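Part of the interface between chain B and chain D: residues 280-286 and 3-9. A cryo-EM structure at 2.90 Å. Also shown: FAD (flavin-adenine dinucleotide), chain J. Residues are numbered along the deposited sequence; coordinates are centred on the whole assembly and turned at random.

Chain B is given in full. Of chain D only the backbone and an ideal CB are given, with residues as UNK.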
ATOM      1  N   ALA B 280       3.191  25.276 -29.464  1.00 30.51           N
ATOM      2  CA  ALA B 280       3.006  23.880 -29.119  1.00 30.51           C
ATOM      3  C   ALA B 280       4.247  23.348 -28.416  1.00 30.51           C
ATOM      4  O   ALA B 280       5.333  23.926 -28.495  1.00 30.51           O
ATOM      5  CB  ALA B 280       2.708  23.054 -30.362  1.00 30.51           C
ATOM      6  N   ILE B 281       4.070  22.220 -27.726  1.00 27.92           N
ATOM      7  CA  ILE B 281       5.103  21.690 -26.843  1.00 27.92           C
ATOM      8  C   ILE B 281       6.299  21.183 -27.643  1.00 27.92           C
ATOM      9  O   ILE B 281       7.439  21.223 -27.165  1.00 27.92           O
ATOM     10  CB  ILE B 281       4.469  20.615 -25.936  1.00 27.92           C
ATOM     11  CG1 ILE B 281       5.486  19.967 -24.990  1.00 27.92           C
ATOM     12  CG2 ILE B 281       3.728  19.584 -26.764  1.00 27.92           C
ATOM     13  CD1 ILE B 281       6.166  20.939 -24.064  1.00 27.92           C
ATOM     14  N   GLN B 282       6.083  20.771 -28.890  1.00 28.33           N
ATOM     15  CA  GLN B 282       7.197  20.375 -29.737  1.00 28.33           C
ATOM     16  C   GLN B 282       8.019  21.565 -30.207  1.00 28.33           C
ATOM     17  O   GLN B 282       9.188  21.391 -30.558  1.00 28.33           O
ATOM     18  CB  GLN B 282       6.689  19.589 -30.937  1.00 28.33           C
ATOM     19  CG  GLN B 282       6.276  18.177 -30.613  1.00 28.33           C
ATOM     20  CD  GLN B 282       4.783  18.031 -30.491  1.00 28.33           C
ATOM     21  OE1 GLN B 282       4.041  18.995 -30.647  1.00 28.33           O
ATOM     22  NE2 GLN B 282       4.329  16.821 -30.212  1.00 28.33           N
ATOM     23  N   HIS B 283       7.443  22.765 -30.219  1.00 29.19           N
ATOM     24  CA  HIS B 283       8.218  23.950 -30.561  1.00 29.19           C
ATOM     25  C   HIS B 283       8.873  24.587 -29.345  1.00 29.19           C
ATOM     26  O   HIS B 283      10.060  24.921 -29.388  1.00 29.19           O
ATOM     27  CB  HIS B 283       7.344  24.990 -31.261  1.00 29.19           C
ATOM     28  CG  HIS B 283       8.096  26.223 -31.654  1.00 29.19           C
ATOM     29  ND1 HIS B 283       8.839  26.301 -32.810  1.00 29.19           N
ATOM     30  CD2 HIS B 283       8.246  27.412 -31.030  1.00 29.19           C
ATOM     31  CE1 HIS B 283       9.402  27.492 -32.889  1.00 29.19           C
ATOM     32  NE2 HIS B 283       9.063  28.183 -31.817  1.00 29.19           N
ATOM     33  N   VAL B 284       8.128  24.742 -28.243  1.00 30.36           N
ATOM     34  CA  VAL B 284       8.651  25.424 -27.061  1.00 30.36           C
ATOM     35  C   VAL B 284       9.649  24.594 -26.274  1.00 30.36           C
ATOM     36  O   VAL B 284      10.208  25.096 -25.292  1.00 30.36           O
ATOM     37  CB  VAL B 284       7.524  25.859 -26.104  1.00 30.36           C
ATOM     38  CG1 VAL B 284       6.468  26.627 -26.857  1.00 30.36           C
ATOM     39  CG2 VAL B 284       6.924  24.664 -25.400  1.00 30.36           C
ATOM     40  N   VAL B 285       9.904  23.346 -26.671  1.00 31.11           N
ATOM     41  CA  VAL B 285      10.965  22.568 -26.037  1.00 31.11           C
ATOM     42  C   VAL B 285      12.334  22.967 -26.565  1.00 31.11           C
ATOM     43  O   VAL B 285      13.358  22.558 -26.004  1.00 31.11           O
ATOM     44  CB  VAL B 285      10.674  21.066 -26.233  1.00 31.11           C
ATOM     45  CG1 VAL B 285      11.011  20.628 -27.640  1.00 31.11           C
ATOM     46  CG2 VAL B 285      11.352  20.199 -25.167  1.00 31.11           C
ATOM     47  N   GLY B 286      12.389  23.780 -27.613  1.00 32.18           N
ATOM     48  CA  GLY B 286      13.656  24.273 -28.105  1.00 32.18           C
ATOM     49  C   GLY B 286      13.936  25.704 -27.696  1.00 32.18           C
ATOM     50  O   GLY B 286      15.044  26.200 -27.903  1.00 32.18           O
TER
ATOM     51  N   UNK D   3      -4.412  17.198 -28.808  1.00 33.08           N
ATOM     52  CA  UNK D   3      -3.833  15.883 -29.053  1.00 33.08           C
ATOM     53  C   UNK D   3      -2.331  15.965 -29.294  1.00 33.08           C
ATOM     54  O   UNK D   3      -1.634  14.955 -29.147  1.00 33.08           O
ATOM     55  CB  UNK D   3      -4.518  15.220 -30.250  1.00 33.08           C
ATOM     56  N   UNK D   4      -1.794  17.141 -29.614  1.00 35.83           N
ATOM     57  CA  UNK D   4      -0.347  17.259 -29.697  1.00 35.83           C
ATOM     58  C   UNK D   4       0.311  17.341 -28.330  1.00 35.83           C
ATOM     59  O   UNK D   4       1.538  17.252 -28.244  1.00 35.83           O
ATOM     60  CB  UNK D   4       0.029  18.491 -30.523  1.00 35.83           C
ATOM     61  N   UNK D   5      -0.473  17.514 -27.265  1.00 40.13           N
ATOM     62  CA  UNK D   5       0.024  17.213 -25.931  1.00 40.13           C
ATOM     63  C   UNK D   5       0.297  15.725 -25.776  1.00 40.13           C
ATOM     64  O   UNK D   5       1.286  15.331 -25.150  1.00 40.13           O
ATOM     65  CB  UNK D   5      -0.974  17.681 -24.870  1.00 40.13           C
ATOM     66  N   UNK D   6      -0.574  14.883 -26.339  1.00 27.09           N
ATOM     67  CA  UNK D   6      -0.416  13.441 -26.208  1.00 27.09           C
ATOM     68  C   UNK D   6       0.500  12.864 -27.273  1.00 27.09           C
ATOM     69  O   UNK D   6       1.086  11.799 -27.064  1.00 27.09           O
ATOM     70  CB  UNK D   6      -1.782  12.755 -26.275  1.00 27.09           C
ATOM     71  N   UNK D   7       0.639  13.538 -28.414  1.00 20.47           N
ATOM     72  CA  UNK D   7       1.614  13.103 -29.404  1.00 20.47           C
ATOM     73  C   UNK D   7       3.032  13.434 -28.985  1.00 20.47           C
ATOM     74  O   UNK D   7       3.975  12.863 -29.536  1.00 20.47           O
ATOM     75  CB  UNK D   7       1.312  13.743 -30.761  1.00 20.47           C
ATOM     76  N   UNK D   8       3.200  14.353 -28.037  1.00 25.24           N
ATOM     77  CA  UNK D   8       4.515  14.630 -27.484  1.00 25.24           C
ATOM     78  C   UNK D   8       5.025  13.475 -26.636  1.00 25.24           C
ATOM     79  O   UNK D   8       6.240  13.331 -26.469  1.00 25.24           O
ATOM     80  CB  UNK D   8       4.477  15.913 -26.651  1.00 25.24           C
ATOM     81  N   UNK D   9       4.124  12.643 -26.117  1.00 19.75           N
ATOM     82  CA  UNK D   9       4.524  11.492 -25.321  1.00 19.75           C
ATOM     83  C   UNK D   9       5.156  10.409 -26.177  1.00 19.75           C
ATOM     84  O   UNK D   9       6.023   9.672 -25.698  1.00 19.75           O
ATOM     85  CB  UNK D   9       3.319  10.924 -24.569  1.00 19.75           C
TER
HETATM   86  PA  FAD J 701       0.032  27.128 -35.706  1.00 32.97           P
HETATM   87  O1A FAD J 701      -1.030  27.084 -36.732  1.00 32.97           O
HETATM   88  O2A FAD J 701      -0.162  26.118 -34.586  1.00 32.97           O
HETATM   89  O5B FAD J 701       0.194  28.562 -35.176  1.00 32.97           O
HETATM   90  C5B FAD J 701      -0.572  29.651 -35.727  1.00 32.97           C
HETATM   91  C4B FAD J 701      -0.651  30.749 -34.701  1.00 32.97           C
HETATM   92  O4B FAD J 701      -0.475  32.029 -35.350  1.00 32.97           O
HETATM   93  C3B FAD J 701      -1.973  30.829 -33.939  1.00 32.97           C
HETATM   94  O3B FAD J 701      -1.743  31.071 -32.556  1.00 32.97           O
HETATM   95  C2B FAD J 701      -2.687  32.001 -34.614  1.00 32.97           C
HETATM   96  O2B FAD J 701      -3.577  32.666 -33.728  1.00 32.97           O
HETATM   97  C1B FAD J 701      -1.504  32.900 -34.946  1.00 32.97           C
HETATM   98  N9A FAD J 701      -1.754  33.856 -36.018  1.00 32.97           N
HETATM   99  C8A FAD J 701      -2.618  33.712 -37.070  1.00 32.97           C
HETATM  100  N7A FAD J 701      -2.645  34.740 -37.883  1.00 32.97           N
HETATM  101  C5A FAD J 701      -1.735  35.624 -37.324  1.00 32.97           C
HETATM  102  C6A FAD J 701      -1.298  36.908 -37.705  1.00 32.97           C
HETATM  103  N6A FAD J 701      -1.740  37.552 -38.789  1.00 32.97           N
HETATM  104  N1A FAD J 701      -0.378  37.515 -36.923  1.00 32.97           N
HETATM  105  C2A FAD J 701       0.068  36.877 -35.840  1.00 32.97           C
HETATM  106  N3A FAD J 701      -0.267  35.669 -35.385  1.00 32.97           N
HETATM  107  C4A FAD J 701      -1.180  35.092 -36.174  1.00 32.97           C
HETATM  108  N1  FAD J 701       7.235  22.240 -34.644  1.00 32.97           N
HETATM  109  C2  FAD J 701       8.300  23.085 -34.644  1.00 32.97           C
HETATM  110  O2  FAD J 701       8.151  24.294 -34.786  1.00 32.97           O
HETATM  111  N3  FAD J 701       9.568  22.590 -34.469  1.00 32.97           N
HETATM  112  C4  FAD J 701       9.898  21.283 -34.289  1.00 32.97           C
HETATM  113  O4  FAD J 701      11.072  20.952 -34.147  1.00 32.97           O
HETATM  114  C4X FAD J 701       8.767  20.388 -34.302  1.00 32.97           C
HETATM  115  N5  FAD J 701       8.995  19.139 -34.139  1.00 32.97           N
HETATM  116  C5X FAD J 701       7.927  18.278 -34.147  1.00 32.97           C
HETATM  117  C6  FAD J 701       8.168  16.924 -33.972  1.00 32.97           C
HETATM  118  C7  FAD J 701       7.124  16.011 -33.970  1.00 32.97           C
HETATM  119  C7M FAD J 701       7.427  14.551 -33.779  1.00 32.97           C
HETATM  120  C8  FAD J 701       5.807  16.462 -34.143  1.00 32.97           C
HETATM  121  C8M FAD J 701       4.655  15.507 -34.134  1.00 32.97           C
HETATM  122  C9  FAD J 701       5.561  17.818 -34.317  1.00 32.97           C
HETATM  123  C9A FAD J 701       6.611  18.724 -34.324  1.00 32.97           C
HETATM  124  N10 FAD J 701       6.401  20.105 -34.472  1.00 32.97           N
HETATM  125  C10 FAD J 701       7.465  20.966 -34.489  1.00 32.97           C
HETATM  126  C1' FAD J 701       5.051  20.634 -34.711  1.00 32.97           C
HETATM  127  C2' FAD J 701       4.348  21.153 -33.466  1.00 32.97           C
HETATM  128  O2' FAD J 701       3.738  20.076 -32.754  1.00 32.97           O
HETATM  129  C3' FAD J 701       3.265  22.140 -33.898  1.00 32.97           C
HETATM  130  O3' FAD J 701       2.269  21.429 -34.623  1.00 32.97           O
HETATM  131  C4' FAD J 701       3.783  23.276 -34.777  1.00 32.97           C
HETATM  132  O4' FAD J 701       4.863  23.939 -34.122  1.00 32.97           O
HETATM  133  C5' FAD J 701       2.716  24.286 -35.131  1.00 32.97           C
HETATM  134  O5' FAD J 701       3.348  25.418 -35.762  1.00 32.97           O
HETATM  135  P   FAD J 701       2.796  26.874 -35.569  1.00 32.97           P
HETATM  136  O1P FAD J 701       3.763  27.810 -36.295  1.00 32.97           O
HETATM  137  O2P FAD J 701       2.543  27.167 -34.170  1.00 32.97           O
HETATM  138  O3P FAD J 701       1.443  26.849 -36.368  1.00 32.97           O

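Position 3 is at the outer end of the stretch, and its ideal CB has no atom of chain B within 5.5 Å. The visible atoms therefore leave the choice open, and helical backbone angles (-85/-18) suit most residues. The deposited residue is I3(D), which makes no contact with chain B here.

Position 4 points its CA-to-CB bond toward chain B. Its ideal CB lies 4.0 Å from OE1 of Q282(B) and 5.3 Å from CB of A280(B). OE1 of Q282(B) already accepts a very short hydrogen bond, 2.4 Å, from O2' of FAD. A small residue would fit, as would a longer one able to turn aside. The backbone contributes whatever the side chain is: NE2 of Q282(B) donates a weak hydrogen bond to the carbonyl O of position 4 (3.4 Å, 134°), and CG2 of I281(B) sits 3.5 Å from the same O. The residue is E4(D); with chi1 at -84° (m) its end leads away, leaving CB, 4.0 Å from OE1 of Q282(B), as its nearest side-chain atom.

Position 5 directs CA-to-CB away, and only the methyl CG2 of I281(B) is within 5.5 Å of its ideal CB, at 5.4 Å. The choice is loosely constrained; a small, polar or apolar residue would each fit. D5(D) is found; its end swings back, bringing OD1 to 4.2 Å from CG2 of I281(B).

Position 6 also points away, with nothing of chain B near its ideal CB, so a long polar chain is as acceptable as any. K6(D) makes no contact with the chain B stretch, and its NZ is hydrogen-bonded elsewhere in the structure.

Position 7 points sideways. Its ideal CB is 4.3 Å from NE2 of Q282(B), a marginal approach that suits an aliphatic or another medium-sized residue. L7(D) keeps that distance from CB to NE2.

Position 8 points toward chain B, its ideal CB 3.7 Å from both CG2 of I281(B) and NE2 of Q282(B). Beyond lie the aliphatic groups of I281(B) and V285(B), favouring a large apolar or aromatic side chain; Leu, Met, Phe or Tyr could serve. Y8(D), chi1 -176° (t), has 95 Å² covered by the chain B stretch, the largest area in 3-9. CG1 of I281(B) lies 3.6 Å from the Y8(D) ring centroid, 11° off the normal, a CH-pi contact over one face. At the far end, OH of Y8(D) comes within 3.3 Å of CG2 of V285(B).

Position 9 points away, its ideal CB meeting nothing within 5.5 Å, so almost any residue would serve; the side chain of L9(D) comes no nearer than CD2, 8.2 Å from CG1 of I281(B).

Chain D (3-9) IEDKLYL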
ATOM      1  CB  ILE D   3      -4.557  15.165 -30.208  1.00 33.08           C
ATOM      2  CG1 ILE D   3      -4.491  13.654 -30.018  1.00 33.08           C
ATOM      3  CG2 ILE D   3      -3.929  15.477 -31.530  1.00 33.08           C
ATOM      4  CD1 ILE D   3      -5.152  13.189 -28.761  1.00 33.08           C
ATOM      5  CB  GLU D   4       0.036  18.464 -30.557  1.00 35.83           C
ATOM      6  CG  GLU D   4       0.057  18.156 -32.055  1.00 35.83           C
ATOM      7  CD  GLU D   4      -1.316  18.176 -32.720  1.00 35.83           C
ATOM      8  OE1 GLU D   4      -2.338  18.348 -32.023  1.00 35.83           O
ATOM      9  OE2 GLU D   4      -1.371  18.005 -33.957  1.00 35.83           O
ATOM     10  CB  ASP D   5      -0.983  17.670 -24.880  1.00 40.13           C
ATOM     11  CG  ASP D   5      -1.097  19.172 -24.794  1.00 40.13           C
ATOM     12  OD1 ASP D   5      -0.097  19.865 -25.074  1.00 40.13           O
ATOM     13  OD2 ASP D   5      -2.192  19.661 -24.444  1.00 40.13           O
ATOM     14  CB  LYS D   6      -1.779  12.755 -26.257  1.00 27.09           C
ATOM     15  CG  LYS D   6      -2.397  12.568 -24.886  1.00 27.09           C
ATOM     16  CD  LYS D   6      -3.903  12.474 -24.950  1.00 27.09           C
ATOM     17  CE  LYS D   6      -4.343  11.266 -25.737  1.00 27.09           C
ATOM     18  NZ  LYS D   6      -5.797  10.994 -25.562  1.00 27.09           N
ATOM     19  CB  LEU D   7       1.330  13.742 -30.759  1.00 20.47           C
ATOM     20  CG  LEU D   7       0.073  13.303 -31.496  1.00 20.47           C
ATOM     21  CD1 LEU D   7       0.099  13.881 -32.882  1.00 20.47           C
ATOM     22  CD2 LEU D   7      -0.024  11.802 -31.544  1.00 20.47           C
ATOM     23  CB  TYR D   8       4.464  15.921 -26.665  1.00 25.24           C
ATOM     24  CG  TYR D   8       5.802  16.351 -26.124  1.00 25.24           C
ATOM     25  CD1 TYR D   8       6.832  16.708 -26.979  1.00 25.24           C
ATOM     26  CD2 TYR D   8       6.039  16.382 -24.760  1.00 25.24           C
ATOM     27  CE1 TYR D   8       8.057  17.089 -26.490  1.00 25.24           C
ATOM     28  CE2 TYR D   8       7.260  16.765 -24.263  1.00 25.24           C
ATOM     29  CZ  TYR D   8       8.266  17.113 -25.133  1.00 25.24           C
ATOM     30  OH  TYR D   8       9.488  17.492 -24.640  1.00 25.24           O
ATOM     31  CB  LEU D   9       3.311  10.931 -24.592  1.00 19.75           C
ATOM     32  CG  LEU D   9       2.499  11.968 -23.831  1.00 19.75           C
ATOM     33  CD1 LEU D   9       1.188  11.375 -23.418  1.00 19.75           C
ATOM     34  CD2 LEU D   9       3.256  12.466 -22.630  1.00 19.75           C
TER
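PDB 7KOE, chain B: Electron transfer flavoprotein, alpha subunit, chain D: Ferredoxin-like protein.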